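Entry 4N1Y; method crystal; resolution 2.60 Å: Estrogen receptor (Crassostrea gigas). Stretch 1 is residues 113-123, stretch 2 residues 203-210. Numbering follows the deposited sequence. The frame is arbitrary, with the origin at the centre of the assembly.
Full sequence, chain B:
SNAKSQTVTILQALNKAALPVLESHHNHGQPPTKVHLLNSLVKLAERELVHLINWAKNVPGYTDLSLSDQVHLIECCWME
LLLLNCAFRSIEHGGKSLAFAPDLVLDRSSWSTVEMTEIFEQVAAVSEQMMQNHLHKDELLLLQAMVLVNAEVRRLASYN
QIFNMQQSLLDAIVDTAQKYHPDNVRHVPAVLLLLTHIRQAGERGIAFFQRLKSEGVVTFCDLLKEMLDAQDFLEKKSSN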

ATOM      1  N   THR B 113      10.640 -18.818  13.382  1.00 71.30           N
ATOM      2  CA  THR B 113      10.148 -20.197  13.459  1.00 76.36           C
ATOM      3  C   THR B 113       9.016 -20.462  12.477  1.00 72.44           C
ATOM      4  O   THR B 113       9.009 -21.502  11.808  1.00 73.96           O
ATOM      5  CB  THR B 113       9.644 -20.564  14.872  1.00 75.36           C
ATOM      6  OG1 THR B 113      10.693 -20.377  15.831  1.00 77.67           O
ATOM      7  CG2 THR B 113       9.185 -22.018  14.902  1.00 69.67           C
ATOM      8  N   VAL B 114       8.081 -19.511  12.390  1.00 60.57           N
ATOM      9  CA  VAL B 114       6.906 -19.635  11.527  1.00 58.04           C
ATOM     10  C   VAL B 114       7.145 -19.039  10.150  1.00 61.87           C
ATOM     11  O   VAL B 114       6.215 -18.926   9.353  1.00 60.22           O
ATOM     12  CB  VAL B 114       5.659 -18.951  12.128  1.00 56.15           C
ATOM     13  CG1 VAL B 114       5.245 -19.643  13.406  1.00 61.07           C
ATOM     14  CG2 VAL B 114       5.919 -17.471  12.382  1.00 51.04           C
ATOM     15  N   GLU B 115       8.377 -18.610   9.899  1.00 59.67           N
ATOM     16  CA  GLU B 115       8.785 -18.171   8.571  1.00 59.42           C
ATOM     17  C   GLU B 115       7.925 -17.025   8.043  1.00 60.49           C
ATOM     18  O   GLU B 115       7.615 -16.977   6.852  1.00 62.98           O
ATOM     19  CB  GLU B 115       8.736 -19.366   7.623  1.00 61.49           C
ATOM     20  CG  GLU B 115       9.542 -20.546   8.173  1.00 70.88           C
ATOM     21  CD  GLU B 115       9.414 -21.810   7.347  1.00 83.06           C
ATOM     22  OE1 GLU B 115       8.647 -21.804   6.361  1.00 86.08           O
ATOM     23  OE2 GLU B 115      10.050 -22.825   7.714  1.00 86.30           O
ATOM     24  N   MET B 116       7.563 -16.099   8.932  1.00 48.18           N
ATOM     25  CA  MET B 116       6.791 -14.921   8.564  1.00 49.33           C
ATOM     26  C   MET B 116       7.539 -13.666   8.970  1.00 56.43           C
ATOM     27  O   MET B 116       6.949 -12.673   9.415  1.00 50.24           O
ATOM     28  CB  MET B 116       5.431 -14.933   9.238  1.00 54.91           C
ATOM     29  CG  MET B 116       4.603 -16.125   8.872  1.00 65.57           C
ATOM     30  SD  MET B 116       2.928 -16.022   9.505  1.00 69.74           S
ATOM     31  CE  MET B 116       2.284 -14.720   8.466  1.00 38.47           C
ATOM     32  N   THR B 117       8.854 -13.724   8.857  1.00 52.47           N
ATOM     33  CA  THR B 117       9.662 -12.623   9.328  1.00 43.10           C
ATOM     34  C   THR B 117       9.417 -11.322   8.580  1.00 39.04           C
ATOM     35  O   THR B 117       9.155 -10.302   9.206  1.00 54.29           O
ATOM     36  CB  THR B 117      11.141 -12.980   9.257  1.00 50.34           C
ATOM     37  OG1 THR B 117      11.415 -14.015  10.216  1.00 63.53           O
ATOM     38  CG2 THR B 117      11.961 -11.800   9.616  1.00 48.86           C
ATOM     39  N   GLU B 118       9.457 -11.365   7.252  1.00 41.66           N
ATOM     40  CA  GLU B 118       9.328 -10.159   6.434  1.00 49.31           C
ATOM     41  C   GLU B 118       7.981  -9.533   6.720  1.00 52.02           C
ATOM     42  O   GLU B 118       7.870  -8.304   6.820  1.00 53.21           O
ATOM     43  CB  GLU B 118       9.549 -10.437   4.929  1.00 61.97           C
ATOM     44  CG  GLU B 118       8.345 -10.483   3.979  1.00 76.16           C
ATOM     45  CD  GLU B 118       8.763 -10.800   2.524  1.00 91.02           C
ATOM     46  OE1 GLU B 118       9.982 -10.811   2.235  1.00 93.88           O
ATOM     47  OE2 GLU B 118       7.880 -11.048   1.669  1.00100.95           O
ATOM     48  N   ILE B 119       6.958 -10.373   6.845  1.00 41.12           N
ATOM     49  CA  ILE B 119       5.641  -9.875   7.206  1.00 38.76           C
ATOM     50  C   ILE B 119       5.639  -9.193   8.575  1.00 40.59           C
ATOM     51  O   ILE B 119       5.288  -8.018   8.682  1.00 39.98           O
ATOM     52  CB  ILE B 119       4.596 -10.996   7.196  1.00 48.75           C
ATOM     53  CG1 ILE B 119       4.364 -11.474   5.757  1.00 48.35           C
ATOM     54  CG2 ILE B 119       3.287 -10.516   7.817  1.00 48.73           C
ATOM     55  CD1 ILE B 119       3.554 -12.736   5.655  1.00 54.17           C
ATOM     56  N   PHE B 120       6.055  -9.899   9.620  1.00 43.12           N
ATOM     57  CA  PHE B 120       5.929  -9.327  10.960  1.00 44.36           C
ATOM     58  C   PHE B 120       6.899  -8.181  11.221  1.00 43.41           C
ATOM     59  O   PHE B 120       6.604  -7.283  12.019  1.00 45.43           O
ATOM     60  CB  PHE B 120       6.102 -10.405  12.019  1.00 42.34           C
ATOM     61  CG  PHE B 120       4.978 -11.375  12.050  1.00 48.95           C
ATOM     62  CD1 PHE B 120       3.743 -11.023  11.533  1.00 51.59           C
ATOM     63  CD2 PHE B 120       5.147 -12.643  12.577  1.00 54.80           C
ATOM     64  CE1 PHE B 120       2.696 -11.920  11.543  1.00 54.30           C
ATOM     65  CE2 PHE B 120       4.105 -13.543  12.597  1.00 51.19           C
ATOM     66  CZ  PHE B 120       2.878 -13.183  12.078  1.00 57.30           C
ATOM     67  N   GLU B 121       8.027  -8.178  10.516  1.00 35.34           N
ATOM     68  CA  GLU B 121       8.978  -7.085  10.670  1.00 35.01           C
ATOM     69  C   GLU B 121       8.410  -5.771  10.167  1.00 34.94           C
ATOM     70  O   GLU B 121       8.672  -4.720  10.731  1.00 45.22           O
ATOM     71  CB  GLU B 121      10.268  -7.396   9.927  1.00 45.58           C
ATOM     72  CG  GLU B 121      11.355  -7.983  10.789  1.00 61.99           C
ATOM     73  CD  GLU B 121      12.631  -8.182  10.007  1.00 80.69           C
ATOM     74  OE1 GLU B 121      12.941  -7.332   9.142  1.00 85.37           O
ATOM     75  OE2 GLU B 121      13.360  -9.150  10.296  1.00 89.18           O
ATOM     76  N   GLN B 122       7.610  -5.842   9.115  1.00 37.00           N
ATOM     77  CA  GLN B 122       6.934  -4.677   8.596  1.00 38.00           C
ATOM     78  C   GLN B 122       5.819  -4.212   9.555  1.00 43.05           C
ATOM     79  O   GLN B 122       5.676  -3.020   9.852  1.00 41.37           O
ATOM     80  CB  GLN B 122       6.394  -4.985   7.206  1.00 40.92           C
ATOM     81  CG  GLN B 122       5.953  -3.769   6.423  1.00 47.60           C
ATOM     82  CD  GLN B 122       5.714  -4.090   4.968  1.00 61.03           C
ATOM     83  OE1 GLN B 122       5.370  -5.222   4.619  1.00 67.98           O
ATOM     84  NE2 GLN B 122       5.932  -3.108   4.103  1.00 61.88           N
ATOM     85  N   VAL B 123       5.027  -5.165  10.029  1.00 40.18           N
ATOM     86  CA  VAL B 123       3.972  -4.868  10.989  1.00 36.54           C
ATOM     87  C   VAL B 123       4.493  -4.275  12.276  1.00 35.40           C
ATOM     88  O   VAL B 123       3.999  -3.252  12.734  1.00 38.48           O
ATOM     89  CB  VAL B 123       3.156  -6.121  11.345  1.00 40.78           C
ATOM     90  CG1 VAL B 123       2.135  -5.780  12.413  1.00 35.66           C
ATOM     91  CG2 VAL B 123       2.468  -6.670  10.107  1.00 44.03           C
TER
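Stretch 2, residues 203-210: ERGIAFFQ

How does the backbone of stretch 2 run across stretch 1? Residues 203-210 are helical throughout, part of a longer helix, and they cross helix 117-123 in a nearly antiparallel sense, with a signed crossing angle of -151° and a closest axial approach of 9.7 Å. The register follows from this: Gly205 CA lies 6.6 Å from Ile119 CA, while Phe208 CA lies 8.0 Å from Met116 CA, beside the turn where one helix ends in a Schellman motif at Glu115 and Met116 holds the N-cap position of the next.

What fills the place where the backbones come closest? Ile119 does, with chi1 m and chi2 t. Its CD1 reaches Gly205 CA at 3.6 Å and Arg204 O at 3.6 Å, lying directly on backbone. The same CD1 is 4.0 Å from Phe208 CB.

How does Phe208 meet the turn? Its CA-to-CB bond points toward stretch 1, and with chi1 t the ring packs against Met116, whose CG stands over one face, 3.8 Å from the centroid of the Phe208 ring in a CH-pi contact. Backbone oxygens also approach the ring: Val114 O is 3.4 Å from Phe208 CZ, and Glu115 O is 3.5 Å from Phe208 CE1. Met116 extends further, its CE meeting the edge of the neighbouring ring 3.8 Å from Phe209 CE1.

What holds the polar end of the contact? The CA-to-CB bond of Arg204 points toward stretch 1, and its side chain forms a salt bridge, Glu118 OE2 to Arg204 NE at 3.3 Å. The oxygen sits over the guanidinium face, so the attraction is one of charge without a directed N-H. Gln122 OE1 is 3.7 Å from Arg204 NH1, and no hydrogen bond links the two stretches.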

ATOM      1  N   GLU B 203      -0.800  -8.162   1.642  1.00 35.80           N
ATOM      2  CA  GLU B 203      -0.633  -8.902   0.400  1.00 37.80           C
ATOM      3  C   GLU B 203       0.265 -10.107   0.605  1.00 48.03           C
ATOM      4  O   GLU B 203      -0.038 -11.233   0.167  1.00 54.08           O
ATOM      5  CB  GLU B 203      -0.059  -7.975  -0.664  1.00 45.62           C
ATOM      6  CG  GLU B 203       0.160  -8.563  -2.035  1.00 50.96           C
ATOM      7  CD  GLU B 203      -1.103  -8.551  -2.861  1.00 62.02           C
ATOM      8  OE1 GLU B 203      -2.145  -8.088  -2.355  1.00 68.49           O
ATOM      9  OE2 GLU B 203      -1.044  -8.968  -4.033  1.00 69.60           O
ATOM     10  N   ARG B 204       1.384  -9.862   1.274  1.00 43.28           N
ATOM     11  CA  ARG B 204       2.309 -10.931   1.581  1.00 36.59           C
ATOM     12  C   ARG B 204       1.669 -11.907   2.549  1.00 44.51           C
ATOM     13  O   ARG B 204       1.870 -13.119   2.446  1.00 52.46           O
ATOM     14  CB  ARG B 204       3.592 -10.359   2.147  1.00 36.22           C
ATOM     15  CG  ARG B 204       4.347  -9.569   1.112  1.00 44.55           C
ATOM     16  CD  ARG B 204       5.508  -8.838   1.717  1.00 42.59           C
ATOM     17  NE  ARG B 204       6.346  -8.271   0.676  1.00 48.86           N
ATOM     18  CZ  ARG B 204       7.309  -7.391   0.904  1.00 53.30           C
ATOM     19  NH1 ARG B 204       7.543  -6.978   2.144  1.00 56.37           N
ATOM     20  NH2 ARG B 204       8.033  -6.926  -0.103  1.00 52.72           N
ATOM     21  N   GLY B 205       0.892 -11.369   3.485  1.00 47.41           N
ATOM     22  CA  GLY B 205       0.163 -12.191   4.431  1.00 51.21           C
ATOM     23  C   GLY B 205      -0.726 -13.200   3.743  1.00 58.62           C
ATOM     24  O   GLY B 205      -0.625 -14.407   3.989  1.00 60.33           O
ATOM     25  N   ILE B 206      -1.570 -12.707   2.844  1.00 55.36           N
ATOM     26  CA  ILE B 206      -2.504 -13.569   2.136  1.00 50.56           C
ATOM     27  C   ILE B 206      -1.762 -14.600   1.293  1.00 52.40           C
ATOM     28  O   ILE B 206      -2.101 -15.778   1.333  1.00 57.38           O
ATOM     29  CB  ILE B 206      -3.460 -12.742   1.260  1.00 49.96           C
ATOM     30  CG1 ILE B 206      -4.514 -12.074   2.154  1.00 49.39           C
ATOM     31  CG2 ILE B 206      -4.124 -13.615   0.190  1.00 41.86           C
ATOM     32  CD1 ILE B 206      -5.283 -10.988   1.493  1.00 41.62           C
ATOM     33  N   ALA B 207      -0.715 -14.171   0.589  1.00 46.73           N
ATOM     34  CA  ALA B 207       0.076 -15.090  -0.219  1.00 43.85           C
ATOM     35  C   ALA B 207       0.648 -16.203   0.634  1.00 55.56           C
ATOM     36  O   ALA B 207       0.629 -17.373   0.232  1.00 71.19           O
ATOM     37  CB  ALA B 207       1.184 -14.364  -0.932  1.00 39.52           C
ATOM     38  N   PHE B 208       1.163 -15.846   1.804  1.00 47.56           N
ATOM     39  CA  PHE B 208       1.716 -16.854   2.709  1.00 54.57           C
ATOM     40  C   PHE B 208       0.651 -17.847   3.175  1.00 50.72           C
ATOM     41  O   PHE B 208       0.875 -19.054   3.176  1.00 55.38           O
ATOM     42  CB  PHE B 208       2.386 -16.187   3.912  1.00 62.11           C
ATOM     43  CG  PHE B 208       2.965 -17.162   4.902  1.00 62.53           C
ATOM     44  CD1 PHE B 208       4.213 -17.730   4.680  1.00 64.19           C
ATOM     45  CD2 PHE B 208       2.293 -17.468   6.070  1.00 61.64           C
ATOM     46  CE1 PHE B 208       4.761 -18.617   5.584  1.00 61.48           C
ATOM     47  CE2 PHE B 208       2.837 -18.352   6.980  1.00 59.53           C
ATOM     48  CZ  PHE B 208       4.074 -18.923   6.740  1.00 61.03           C
ATOM     49  N   PHE B 209      -0.514 -17.336   3.555  1.00 45.27           N
ATOM     50  CA  PHE B 209      -1.582 -18.193   4.043  1.00 54.21           C
ATOM     51  C   PHE B 209      -2.102 -19.107   2.929  1.00 63.91           C
ATOM     52  O   PHE B 209      -2.497 -20.248   3.189  1.00 65.83           O
ATOM     53  CB  PHE B 209      -2.704 -17.351   4.636  1.00 61.95           C
ATOM     54  CG  PHE B 209      -2.513 -17.048   6.092  1.00 72.37           C
ATOM     55  CD1 PHE B 209      -1.411 -16.331   6.523  1.00 71.05           C
ATOM     56  CD2 PHE B 209      -3.432 -17.479   7.030  1.00 74.63           C
ATOM     57  CE1 PHE B 209      -1.232 -16.054   7.856  1.00 64.34           C
ATOM     58  CE2 PHE B 209      -3.252 -17.203   8.371  1.00 69.75           C
ATOM     59  CZ  PHE B 209      -2.150 -16.496   8.780  1.00 63.60           C
ATOM     60  N   GLN B 210      -2.078 -18.622   1.688  1.00 60.81           N
ATOM     61  CA  GLN B 210      -2.489 -19.446   0.570  1.00 54.88           C
ATOM     62  C   GLN B 210      -1.556 -20.643   0.437  1.00 65.81           C
ATOM     63  O   GLN B 210      -2.005 -21.758   0.167  1.00 73.46           O
ATOM     64  CB  GLN B 210      -2.495 -18.644  -0.731  1.00 52.44           C
ATOM     65  CG  GLN B 210      -3.576 -17.581  -0.827  1.00 67.72           C
ATOM     66  CD  GLN B 210      -3.491 -16.784  -2.121  1.00 87.45           C
ATOM     67  OE1 GLN B 210      -2.405 -16.399  -2.552  1.00 91.75           O
ATOM     68  NE2 GLN B 210      -4.638 -16.541  -2.750  1.00 96.63           N
TER